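Local coordinates for protein cytokinin riboside 5'-monophosphate phosphoribohydrolase (Streptomyces coelicolor, PDB 5ZI9) that belongs to the SLOG clan and has a Rossmann-like alpha/beta fold, in an assembly of six chains, at residues G122-K127 and Y146-L151; R98-V101 and A106-T109; E185-V190 and M231-T236. All blocks are in the same frame, centred on the assembly; numbering follows the deposited sequence.

In the fold
The three contacts each join a helix to a strand of one parallel sheet, or to the chain leading into it. Along the chain they come in the order 2, 1, 3. Contact 2 uses the inner strand 106-109. Contacts 1 and 3 lie at the two outermost strands of this chain, 149-153 and 234-236, with centres about 26 Å apart. Contacts 1 and 2 are neighbours, their centres about 8 Å apart, and touch where helix 115-125 meets helix 88-102. Contact 3 is separate, its centre about 19 Å from that of contact 2. Helices thus pack on the Rossmann-like sheet at both outer strands of this chain and at an inner one.

Contact 1: residues G122-K127 and Y146-L151; sequences GALEAK and YVDIGL
Tyr-146 O accepts a hydrogen bond from Ser-130 OG, and Leu-124 packs its branch against the same oxygen. Leu-124 CD1 lies 3.6 Å from Tyr-146 O, and Leu-124 CG comes equally near. The same methyl spreads over the backbone of the tyrosine, with CD1 3.8 Å from Tyr-146 CB. It stands at the edge of the phenol ring, near the ring plane, and does not cover a face. Leu-124 has CG beside its backbone N (chi1 -83°), which carries both methyls off the helix toward 146-151. The other methyl, CD2, faces Asp-148, whose OD1 is 4.3 Å away. That approach is loose, and the carboxylate is exposed. No hydrogen bond crosses between the two segments.

The tyrosine ring turns away from Leu-124 and lies along helix 115-125, against Glu-117, Asn-120 and Lys-121. Leu-124 sits close to the end of that helix. A Schellman motif closes it, with Lys-127, at positive phi, as the C-prime residue. Gly-128 N bonds to Ala-123 O, and Lys-127 N bonds to Leu-124 O at 2.7 Å. The contact is a surface one. It packs the last turn of the helix against the loop that enters strand 149-153.

Backbone bonds from Asp-148, Ile-149 and Leu-151 tie this second segment to strand 130-135, the neighbour of strand 149-153 in the sheet. On another side of the helix end, Ala-123 and Ala-126 rest on Val-101 of helix 88-102.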
# COMPACT_ATOMS: atom_id res chain seq x y z
N GLY B 122 -2.17 -36.32 15.30
CA GLY B 122 -1.16 -37.21 14.76
C GLY B 122 0.16 -36.51 14.55
O GLY B 122 1.19 -37.07 14.84
N ALA B 123 0.15 -35.27 14.07
CA ALA B 123 1.39 -34.57 13.75
C ALA B 123 2.20 -34.24 14.99
O ALA B 123 3.44 -34.13 14.92
CB ALA B 123 1.10 -33.33 12.95
N LEU B 124 1.48 -34.06 16.10
CA LEU B 124 2.10 -33.77 17.41
C LEU B 124 2.68 -35.02 18.04
O LEU B 124 3.81 -34.99 18.56
CB LEU B 124 1.08 -33.13 18.36
CG LEU B 124 0.86 -31.62 18.23
CD1 LEU B 124 0.20 -31.13 19.52
CD2 LEU B 124 2.13 -30.81 17.90
N GLU B 125 1.92 -36.11 18.00
CA GLU B 125 2.43 -37.42 18.44
C GLU B 125 3.81 -37.74 17.87
O GLU B 125 4.65 -38.30 18.60
CB GLU B 125 1.49 -38.56 18.05
CG GLU B 125 0.18 -38.55 18.82
CD GLU B 125 -0.66 -39.80 18.56
OE1 GLU B 125 -0.11 -40.78 17.99
OE2 GLU B 125 -1.88 -39.82 18.94
N ALA B 126 4.03 -37.36 16.60
CA ALA B 126 5.31 -37.58 15.91
C ALA B 126 6.27 -36.41 16.08
O ALA B 126 7.28 -36.34 15.40
CB ALA B 126 5.08 -37.89 14.44
N LYS B 127 5.97 -35.51 17.02
CA LYS B 127 6.81 -34.36 17.32
C LYS B 127 7.13 -33.50 16.08
O LYS B 127 8.25 -33.03 15.92
CB LYS B 127 8.10 -34.81 18.04
CG LYS B 127 7.97 -36.03 18.98
CD LYS B 127 7.73 -35.70 20.46
CE LYS B 127 6.54 -36.47 21.06
NZ LYS B 127 5.97 -35.74 22.25
N TYR B 146 -4.60 -29.63 19.45
CA TYR B 146 -3.31 -30.06 18.88
C TYR B 146 -2.79 -29.13 17.82
O TYR B 146 -1.85 -29.50 17.11
CB TYR B 146 -3.39 -31.49 18.36
CG TYR B 146 -4.21 -32.35 19.28
CD1 TYR B 146 -3.65 -32.90 20.46
CD2 TYR B 146 -5.58 -32.60 18.99
CE1 TYR B 146 -4.42 -33.69 21.30
CE2 TYR B 146 -6.35 -33.40 19.84
CZ TYR B 146 -5.78 -33.94 20.99
OH TYR B 146 -6.55 -34.72 21.84
N VAL B 147 -3.37 -27.94 17.71
CA VAL B 147 -2.79 -26.95 16.79
C VAL B 147 -1.61 -26.27 17.43
O VAL B 147 -1.72 -25.77 18.52
CB VAL B 147 -3.82 -25.89 16.34
CG1 VAL B 147 -3.13 -24.65 15.74
CG2 VAL B 147 -4.78 -26.50 15.34
N ASP B 148 -0.49 -26.20 16.73
CA ASP B 148 0.68 -25.50 17.26
C ASP B 148 0.93 -24.10 16.64
O ASP B 148 1.00 -23.11 17.35
CB ASP B 148 1.91 -26.39 17.13
CG ASP B 148 2.84 -26.19 18.25
OD1 ASP B 148 2.55 -26.75 19.35
OD2 ASP B 148 3.83 -25.45 18.03
N ILE B 149 1.08 -24.01 15.32
CA ILE B 149 1.06 -22.72 14.64
C ILE B 149 -0.39 -22.43 14.25
O ILE B 149 -0.94 -23.10 13.36
CB ILE B 149 1.99 -22.74 13.43
CG1 ILE B 149 3.43 -22.97 13.91
CG2 ILE B 149 1.91 -21.43 12.68
CD1 ILE B 149 4.38 -23.38 12.81
N GLY B 150 -1.01 -21.47 14.94
CA GLY B 150 -2.44 -21.14 14.75
C GLY B 150 -2.71 -19.73 14.23
O GLY B 150 -2.12 -18.75 14.72
N LEU B 151 -3.61 -19.62 13.25
CA LEU B 151 -4.23 -18.34 12.87
C LEU B 151 -5.67 -18.54 12.65
O LEU B 151 -6.04 -19.57 12.14
CB LEU B 151 -3.75 -17.81 11.55
CG LEU B 151 -2.31 -17.37 11.45
CD1 LEU B 151 -1.59 -18.49 10.69
CD2 LEU B 151 -2.25 -15.99 10.76

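Contact 2: residues R98-V101 and A106-T109; sequences RGLV and AVIT
The beta-alpha-beta unit of strand 74-78, helix 88-102 and strand 106-109 is closed here, where the end of the helix packs on the strand that follows it. Val-107 is the strand residue that makes the contact. Its CG2 is 4.0 Å from Leu-100 CB and 4.3 Å from Val-101 CG2. One methyl therefore meets two successive helix residues. Val-107 has CG1 anti to the backbone N (chi1 179°), which leaves CG2 beside that N and facing the helix. Leu-100 touches through CB, at the root of its side chain, and its side chain also touches Val-77 of strand 74-78. Val-101 meets Val-107 methyl to methyl, and a bound 1,2-ethanediol, probably from the crystallisation liquor, lies about 4 Å from the Val-101 side chain. The contact is purely apolar and mostly buried.

At the far end of the strand, Thr-109 OG1 bonds to Gly-111 N and to Asn-120 OD1, linking the strand to the turn and helix beyond it. Strand 106-109 runs between strands 74-78 and 130-135. Val-107 also touches Ala-123 of helix 115-125, so its side chain sits where two helices pack on the sheet.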
# COMPACT_ATOMS: atom_id res chain seq x y z
N ARG B 98 0.73 -38.49 11.51
CA ARG B 98 2.00 -39.07 11.96
C ARG B 98 2.84 -39.49 10.79
O ARG B 98 4.06 -39.21 10.75
CB ARG B 98 1.74 -40.31 12.83
CG ARG B 98 2.30 -40.16 14.22
CD ARG B 98 1.45 -40.92 15.21
NE ARG B 98 1.90 -42.29 15.24
CZ ARG B 98 1.13 -43.33 15.50
NH1 ARG B 98 -0.18 -43.20 15.78
NH2 ARG B 98 1.70 -44.52 15.48
N GLY B 99 2.17 -40.18 9.86
CA GLY B 99 2.79 -40.60 8.62
C GLY B 99 3.51 -39.44 7.93
O GLY B 99 4.69 -39.56 7.56
N LEU B 100 2.81 -38.31 7.80
CA LEU B 100 3.36 -37.14 7.05
C LEU B 100 4.54 -36.51 7.73
O LEU B 100 5.50 -36.12 7.07
CB LEU B 100 2.27 -36.10 6.79
CG LEU B 100 1.16 -36.73 5.92
CD1 LEU B 100 -0.16 -36.01 6.07
CD2 LEU B 100 1.56 -36.84 4.46
N VAL B 101 4.49 -36.43 9.06
CA VAL B 101 5.61 -35.88 9.85
C VAL B 101 6.87 -36.71 9.60
O VAL B 101 7.93 -36.17 9.26
CB VAL B 101 5.26 -35.84 11.36
CG1 VAL B 101 6.49 -35.51 12.20
CG2 VAL B 101 4.18 -34.79 11.60
N ALA B 106 5.36 -30.82 7.17
CA ALA B 106 4.47 -30.21 8.17
C ALA B 106 3.01 -30.57 7.88
O ALA B 106 2.65 -30.89 6.75
CB ALA B 106 4.67 -28.71 8.20
N VAL B 107 2.16 -30.52 8.88
CA VAL B 107 0.77 -30.79 8.59
C VAL B 107 -0.08 -29.55 8.75
O VAL B 107 -0.10 -28.96 9.82
CB VAL B 107 0.24 -31.92 9.45
CG1 VAL B 107 -1.25 -32.18 9.16
CG2 VAL B 107 1.07 -33.16 9.19
N ILE B 108 -0.78 -29.17 7.67
CA ILE B 108 -1.67 -28.00 7.67
C ILE B 108 -3.11 -28.43 7.65
O ILE B 108 -3.48 -29.24 6.84
CB ILE B 108 -1.40 -27.06 6.47
CG1 ILE B 108 0.03 -26.50 6.51
CG2 ILE B 108 -2.36 -25.88 6.51
CD1 ILE B 108 0.46 -25.88 5.20
N THR B 109 -3.93 -27.91 8.55
CA THR B 109 -5.37 -28.17 8.47
C THR B 109 -6.24 -26.92 8.66
O THR B 109 -5.77 -25.82 8.90
CB THR B 109 -5.84 -29.21 9.49
OG1 THR B 109 -5.94 -28.58 10.77
CG2 THR B 109 -4.91 -30.40 9.52

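Contact 3: residues E185-V190 and M231-T236; sequences EALTLV and MLFHVT
Leu-187 and Leu-232 bring the two backbones nearest, with their CA atoms 6.9 Å apart. Segment 185-190 is regular helix: Leu-189 N bonds to Glu-185 O at 3.0 Å, and Val-190 N to Ala-186 O in the same way. Met-231 and Leu-232 have helix-like backbone angles, Phe-233 is extended, and the chain continues as a strand through 234-236.

Leu-187 and Val-190, one helical turn apart, receive the other segment. Leu-232 reaches both. Its CB lies 3.9 Å from Leu-187 CD2, and its CD2 lies 3.6 Å from Val-190 CG1. The side chains of Leu-232 and Val-190 run past each other in opposite directions, so the isopropyl end of the leucine lies alongside the valine methyl. Leu-187 CD2 also meets Phe-233 CD1 at 3.8 Å, approaching the ring at a slant. With its CG between the backbone N and the carbonyl carbon (chi1 59°), the phenyl group turns its CD1 side to this methyl. Val-235 CG2 lies in the ring plane, at its edge. Leu-187 further touches Ile-200 of strand 200-203, and Phe-233 touches Leu-202.

No hydrogen bond or salt bridge crosses the contact. Glu-185 forms a salt bridge with Lys-160 of the same chain, and His-234 NE2 a hydrogen bond with Glu-249. Between these two segments the join is aliphatic and aromatic packing, with no polar bond to fix its direction.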
# COMPACT_ATOMS: atom_id res chain seq x y z
N GLU B 185 -11.05 -27.58 -5.99
CA GLU B 185 -10.18 -26.45 -6.24
C GLU B 185 -8.78 -26.91 -6.68
O GLU B 185 -8.21 -26.38 -7.63
CB GLU B 185 -10.07 -25.69 -4.93
CG GLU B 185 -9.50 -24.29 -4.94
CD GLU B 185 -9.81 -23.61 -3.60
OE1 GLU B 185 -8.87 -23.36 -2.79
OE2 GLU B 185 -11.03 -23.42 -3.36
N ALA B 186 -8.23 -27.86 -5.92
CA ALA B 186 -6.93 -28.44 -6.22
C ALA B 186 -6.95 -29.18 -7.55
O ALA B 186 -6.02 -29.09 -8.36
CB ALA B 186 -6.52 -29.38 -5.09
N LEU B 187 -8.04 -29.89 -7.78
CA LEU B 187 -8.21 -30.56 -9.01
C LEU B 187 -8.17 -29.61 -10.20
O LEU B 187 -7.45 -29.91 -11.15
CB LEU B 187 -9.48 -31.37 -9.01
CG LEU B 187 -9.36 -32.72 -8.29
CD1 LEU B 187 -10.72 -33.35 -8.15
CD2 LEU B 187 -8.47 -33.68 -9.08
N THR B 188 -8.87 -28.48 -10.15
CA THR B 188 -8.91 -27.64 -11.36
C THR B 188 -7.60 -26.89 -11.50
O THR B 188 -7.11 -26.67 -12.62
CB THR B 188 -10.21 -26.79 -11.57
OG1 THR B 188 -9.99 -25.39 -11.34
CG2 THR B 188 -11.30 -27.30 -10.74
N LEU B 189 -6.99 -26.58 -10.37
CA LEU B 189 -5.70 -25.97 -10.37
C LEU B 189 -4.71 -26.88 -11.05
O LEU B 189 -3.86 -26.41 -11.80
CB LEU B 189 -5.26 -25.62 -8.95
CG LEU B 189 -5.84 -24.32 -8.36
CD1 LEU B 189 -5.56 -24.24 -6.86
CD2 LEU B 189 -5.24 -23.10 -9.05
N VAL B 190 -4.82 -28.19 -10.81
CA VAL B 190 -3.89 -29.15 -11.42
C VAL B 190 -4.28 -29.42 -12.87
O VAL B 190 -3.40 -29.43 -13.76
CB VAL B 190 -3.75 -30.41 -10.54
CG1 VAL B 190 -3.27 -31.62 -11.32
CG2 VAL B 190 -2.78 -30.11 -9.41
N MET B 231 -6.93 -39.38 -13.16
CA MET B 231 -5.62 -39.78 -12.68
C MET B 231 -4.97 -38.70 -11.82
O MET B 231 -3.86 -38.90 -11.30
CB MET B 231 -4.70 -39.99 -13.85
CG MET B 231 -5.26 -40.81 -14.97
SD MET B 231 -4.57 -42.44 -14.89
CE MET B 231 -5.78 -43.18 -13.78
N LEU B 232 -5.62 -37.54 -11.69
CA LEU B 232 -5.07 -36.42 -10.93
C LEU B 232 -5.22 -36.60 -9.43
O LEU B 232 -4.69 -35.80 -8.66
CB LEU B 232 -5.69 -35.09 -11.38
CG LEU B 232 -5.51 -34.79 -12.88
CD1 LEU B 232 -6.26 -33.53 -13.25
CD2 LEU B 232 -4.02 -34.64 -13.20
N PHE B 233 -5.93 -37.64 -9.03
CA PHE B 233 -6.00 -38.04 -7.66
C PHE B 233 -5.87 -39.55 -7.57
O PHE B 233 -6.00 -40.21 -8.57
CB PHE B 233 -7.30 -37.57 -7.04
CG PHE B 233 -8.56 -38.09 -7.71
CD1 PHE B 233 -9.11 -37.44 -8.81
CD2 PHE B 233 -9.24 -39.18 -7.20
CE1 PHE B 233 -10.28 -37.88 -9.39
CE2 PHE B 233 -10.43 -39.63 -7.78
CZ PHE B 233 -10.95 -38.99 -8.88
N HIS B 234 -5.58 -40.08 -6.38
CA HIS B 234 -5.60 -41.54 -6.13
C HIS B 234 -6.56 -41.77 -4.98
O HIS B 234 -6.68 -40.95 -4.11
CB HIS B 234 -4.19 -42.12 -5.83
CG HIS B 234 -3.05 -41.42 -6.54
ND1 HIS B 234 -2.29 -42.02 -7.53
CD2 HIS B 234 -2.54 -40.17 -6.40
CE1 HIS B 234 -1.36 -41.17 -7.95
NE2 HIS B 234 -1.49 -40.04 -7.29
N VAL B 235 -7.28 -42.87 -5.00
CA VAL B 235 -8.12 -43.27 -3.91
C VAL B 235 -7.46 -44.47 -3.22
O VAL B 235 -7.05 -45.41 -3.85
CB VAL B 235 -9.49 -43.68 -4.42
CG1 VAL B 235 -10.40 -44.10 -3.26
CG2 VAL B 235 -10.09 -42.54 -5.23
N THR B 236 -7.42 -44.44 -1.89
CA THR B 236 -6.78 -45.48 -1.12
C THR B 236 -7.46 -45.67 0.24
O THR B 236 -8.17 -44.79 0.73
CB THR B 236 -5.29 -45.17 -0.95
OG1 THR B 236 -4.63 -46.31 -0.42
CG2 THR B 236 -5.05 -44.00 -0.03